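Local coordinates for phosphodiesterase (Salpingoeca rosetta, PDB 7D7P), which belongs to the cyclic nucleotide phosphodiesterases, a largely helical family of the HD clan whose members hold metal ions in their catalytic domain, at residues R72-L77 with E135-L140. Numbering follows the deposited sequence.
Sequences RVFQEL and ELLAML
L140 pushes into a hollow formed by V73, F74 and L77, the central fit of an antiparallel helix pair within the all-helical phosphodiesterase fold. The N-to-C directions of 72-76 and 135-140 differ by 174°, and their axes approach to 11.3 Å, a spacing bridged mainly by apolar side chains; no hydrogen bond crosses it. L140's two methyls share the hollow. L140 CD1 sits over the centre of the F74 ring, 3.9 Å from the centroid and only 2° off the normal, a CH-pi contact whose near-equal distances to the ring carbons confirm the centring. L140 CD2 is the nearer of the two to V73, whose CG1 meets it at 3.9 Å; that V73 methyl reaches across because it lies anti to the backbone N (chi1 169°). L77 CD1 closes the hollow, touching both methyls of L140. The F74 and L140 side chains run antiparallel alongside each other, the ring reaching towards 135-140, and L137 CD1 meets F74 CE2 obliquely at 3.9 Å. One turn before L140, L136 packs on L77, just past the end of helix 63-76: L136 CD1 faces L77 CD1 at 4.2 Å, while L136 CD2 lies by the L77 backbone carbonyl. All six touching residues are buried, and V79 of the following short helix packs on F74, L136 and L140. On the far side of 72-77, R72 grips E76 side-on, NE and NH2 sharing OE1, with the carboxylate oxygen in the guanidinium plane. At the tip of the F74 ring, CZ abuts L140 CB at 3.7 Å.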
ATOM      1  N   ARG A  72      19.995 -26.582  20.373  1.00 25.05           N
ATOM      2  CA  ARG A  72      19.896 -25.555  21.404  1.00 22.25           C
ATOM      3  C   ARG A  72      18.457 -25.088  21.591  1.00 21.05           C
ATOM      4  O   ARG A  72      18.042 -24.790  22.717  1.00 20.11           O
ATOM      5  CB  ARG A  72      20.797 -24.369  21.062  1.00 25.32           C
ATOM      6  CG  ARG A  72      22.232 -24.528  21.520  1.00 29.64           C
ATOM      7  CD  ARG A  72      23.004 -23.223  21.379  1.00 33.35           C
ATOM      8  NE  ARG A  72      22.546 -22.193  22.311  1.00 28.49           N
ATOM      9  CZ  ARG A  72      23.023 -20.953  22.346  1.00 35.22           C
ATOM     10  NH1 ARG A  72      23.970 -20.577  21.496  1.00 37.50           N
ATOM     11  NH2 ARG A  72      22.551 -20.082  23.227  1.00 36.18           N
ATOM     12  N   VAL A  73      17.688 -25.000  20.503  1.00 23.81           N
ATOM     13  CA  VAL A  73      16.281 -24.622  20.623  1.00 17.19           C
ATOM     14  C   VAL A  73      15.536 -25.637  21.482  1.00 20.09           C
ATOM     15  O   VAL A  73      14.802 -25.274  22.408  1.00 20.48           O
ATOM     16  CB  VAL A  73      15.637 -24.481  19.233  1.00 17.45           C
ATOM     17  CG1 VAL A  73      14.122 -24.366  19.364  1.00 18.48           C
ATOM     18  CG2 VAL A  73      16.202 -23.274  18.500  1.00 19.05           C
ATOM     19  N   PHE A  74      15.724 -26.929  21.188  1.00 12.88           N
ATOM     20  CA  PHE A  74      15.094 -27.978  21.984  1.00 19.77           C
ATOM     21  C   PHE A  74      15.584 -27.954  23.428  1.00 19.72           C
ATOM     22  O   PHE A  74      14.796 -28.134  24.363  1.00 14.33           O
ATOM     23  CB  PHE A  74      15.371 -29.348  21.359  1.00 16.86           C
ATOM     24  CG  PHE A  74      14.455 -29.702  20.222  1.00 20.17           C
ATOM     25  CD1 PHE A  74      14.599 -29.098  18.984  1.00 20.85           C
ATOM     26  CD2 PHE A  74      13.461 -30.652  20.388  1.00 23.44           C
ATOM     27  CE1 PHE A  74      13.766 -29.428  17.934  1.00 20.66           C
ATOM     28  CE2 PHE A  74      12.622 -30.986  19.345  1.00 17.31           C
ATOM     29  CZ  PHE A  74      12.773 -30.373  18.114  1.00 21.44           C
ATOM     30  N   GLN A  75      16.887 -27.739  23.629  1.00 18.62           N
ATOM     31  CA  GLN A  75      17.444 -27.778  24.977  1.00 24.34           C
ATOM     32  C   GLN A  75      16.974 -26.589  25.807  1.00 29.77           C
ATOM     33  O   GLN A  75      16.516 -26.756  26.943  1.00 23.63           O
ATOM     34  CB  GLN A  75      18.971 -27.820  24.913  1.00 19.89           C
ATOM     35  N   GLU A  76      17.074 -25.377  25.254  1.00 21.23           N
ATOM     36  CA  GLU A  76      16.785 -24.186  26.047  1.00 18.99           C
ATOM     37  C   GLU A  76      15.294 -24.024  26.326  1.00 26.80           C
ATOM     38  O   GLU A  76      14.922 -23.408  27.332  1.00 26.35           O
ATOM     39  CB  GLU A  76      17.348 -22.947  25.351  1.00 24.57           C
ATOM     40  CG  GLU A  76      18.870 -22.958  25.271  1.00 27.09           C
ATOM     41  CD  GLU A  76      19.460 -21.605  24.929  1.00 30.71           C
ATOM     42  OE1 GLU A  76      20.685 -21.536  24.703  1.00 35.15           O
ATOM     43  OE2 GLU A  76      18.701 -20.613  24.885  1.00 28.09           O
ATOM     44  N   LEU A  77      14.431 -24.565  25.467  1.00 24.28           N
ATOM     45  CA  LEU A  77      12.995 -24.554  25.725  1.00 20.04           C
ATOM     46  C   LEU A  77      12.554 -25.664  26.670  1.00 21.57           C
ATOM     47  O   LEU A  77      11.356 -25.769  26.954  1.00 22.93           O
ATOM     48  CB  LEU A  77      12.217 -24.658  24.410  1.00 21.79           C
ATOM     49  CG  LEU A  77      12.277 -23.413  23.524  1.00 26.86           C
ATOM     50  CD1 LEU A  77      11.598 -23.663  22.187  1.00 26.92           C
ATOM     51  CD2 LEU A  77      11.646 -22.226  24.243  1.00 20.00           C
ATOM     52  N   GLU A 135       2.159 -29.037  22.953  1.00 18.89           N
ATOM     53  CA  GLU A 135       2.026 -28.171  21.785  1.00 16.05           C
ATOM     54  C   GLU A 135       3.337 -27.467  21.454  1.00 18.74           C
ATOM     55  O   GLU A 135       3.613 -27.201  20.280  1.00 21.95           O
ATOM     56  CB  GLU A 135       0.911 -27.148  22.013  1.00 19.53           C
ATOM     57  CG  GLU A 135      -0.485 -27.757  22.093  1.00 14.04           C
ATOM     58  CD  GLU A 135      -1.504 -26.820  22.713  1.00 22.35           C
ATOM     59  OE1 GLU A 135      -1.106 -25.748  23.222  1.00 15.91           O
ATOM     60  OE2 GLU A 135      -2.706 -27.160  22.698  1.00 22.05           O
ATOM     61  N   LEU A 136       4.154 -27.163  22.465  1.00 17.21           N
ATOM     62  CA  LEU A 136       5.455 -26.556  22.205  1.00 21.69           C
ATOM     63  C   LEU A 136       6.361 -27.514  21.445  1.00 20.39           C
ATOM     64  O   LEU A 136       6.993 -27.132  20.452  1.00 19.35           O
ATOM     65  CB  LEU A 136       6.107 -26.126  23.520  1.00 18.19           C
ATOM     66  CG  LEU A 136       7.505 -25.517  23.417  1.00 19.04           C
ATOM     67  CD1 LEU A 136       7.479 -24.238  22.591  1.00 14.79           C
ATOM     68  CD2 LEU A 136       8.082 -25.258  24.805  1.00 26.31           C
ATOM     69  N   LEU A 137       6.440 -28.768  21.902  1.00 16.15           N
ATOM     70  CA  LEU A 137       7.205 -29.777  21.177  1.00 20.00           C
ATOM     71  C   LEU A 137       6.663 -29.967  19.766  1.00 14.44           C
ATOM     72  O   LEU A 137       7.436 -30.134  18.815  1.00 15.69           O
ATOM     73  CB  LEU A 137       7.183 -31.100  21.943  1.00 17.92           C
ATOM     74  CG  LEU A 137       7.811 -32.319  21.264  1.00 17.72           C
ATOM     75  CD1 LEU A 137       9.309 -32.120  21.069  1.00 16.51           C
ATOM     76  CD2 LEU A 137       7.533 -33.586  22.066  1.00 15.99           C
ATOM     77  N   ALA A 138       5.336 -29.932  19.609  1.00 12.59           N
ATOM     78  CA  ALA A 138       4.739 -30.092  18.287  1.00 18.83           C
ATOM     79  C   ALA A 138       5.098 -28.938  17.357  1.00 12.61           C
ATOM     80  O   ALA A 138       5.269 -29.148  16.151  1.00 19.17           O
ATOM     81  CB  ALA A 138       3.220 -30.215  18.405  1.00 11.64           C
ATOM     82  N   MET A 139       5.208 -27.719  17.889  1.00 15.66           N
ATOM     83  CA  MET A 139       5.534 -26.580  17.038  1.00 14.42           C
ATOM     84  C   MET A 139       6.970 -26.658  16.533  1.00 16.20           C
ATOM     85  O   MET A 139       7.257 -26.251  15.401  1.00 16.32           O
ATOM     86  CB  MET A 139       5.296 -25.274  17.793  1.00 12.15           C
ATOM     87  CG  MET A 139       3.824 -24.989  18.068  1.00 18.96           C
ATOM     88  SD  MET A 139       2.848 -24.902  16.552  1.00 26.77           S
ATOM     89  CE  MET A 139       3.491 -23.385  15.846  1.00 23.75           C
ATOM     90  N   LEU A 140       7.884 -27.182  17.356  1.00 17.39           N
ATOM     91  CA  LEU A 140       9.270 -27.336  16.920  1.00 17.00           C
ATOM     92  C   LEU A 140       9.388 -28.370  15.806  1.00 18.10           C
ATOM     93  O   LEU A 140      10.106 -28.153  14.824  1.00 14.67           O
ATOM     94  CB  LEU A 140      10.157 -27.725  18.105  1.00 15.46           C
ATOM     95  CG  LEU A 140      10.193 -26.770  19.301  1.00 19.26           C
ATOM     96  CD1 LEU A 140      11.289 -27.174  20.286  1.00 19.66           C
ATOM     97  CD2 LEU A 140      10.380 -25.333  18.844  1.00 12.51           C
TER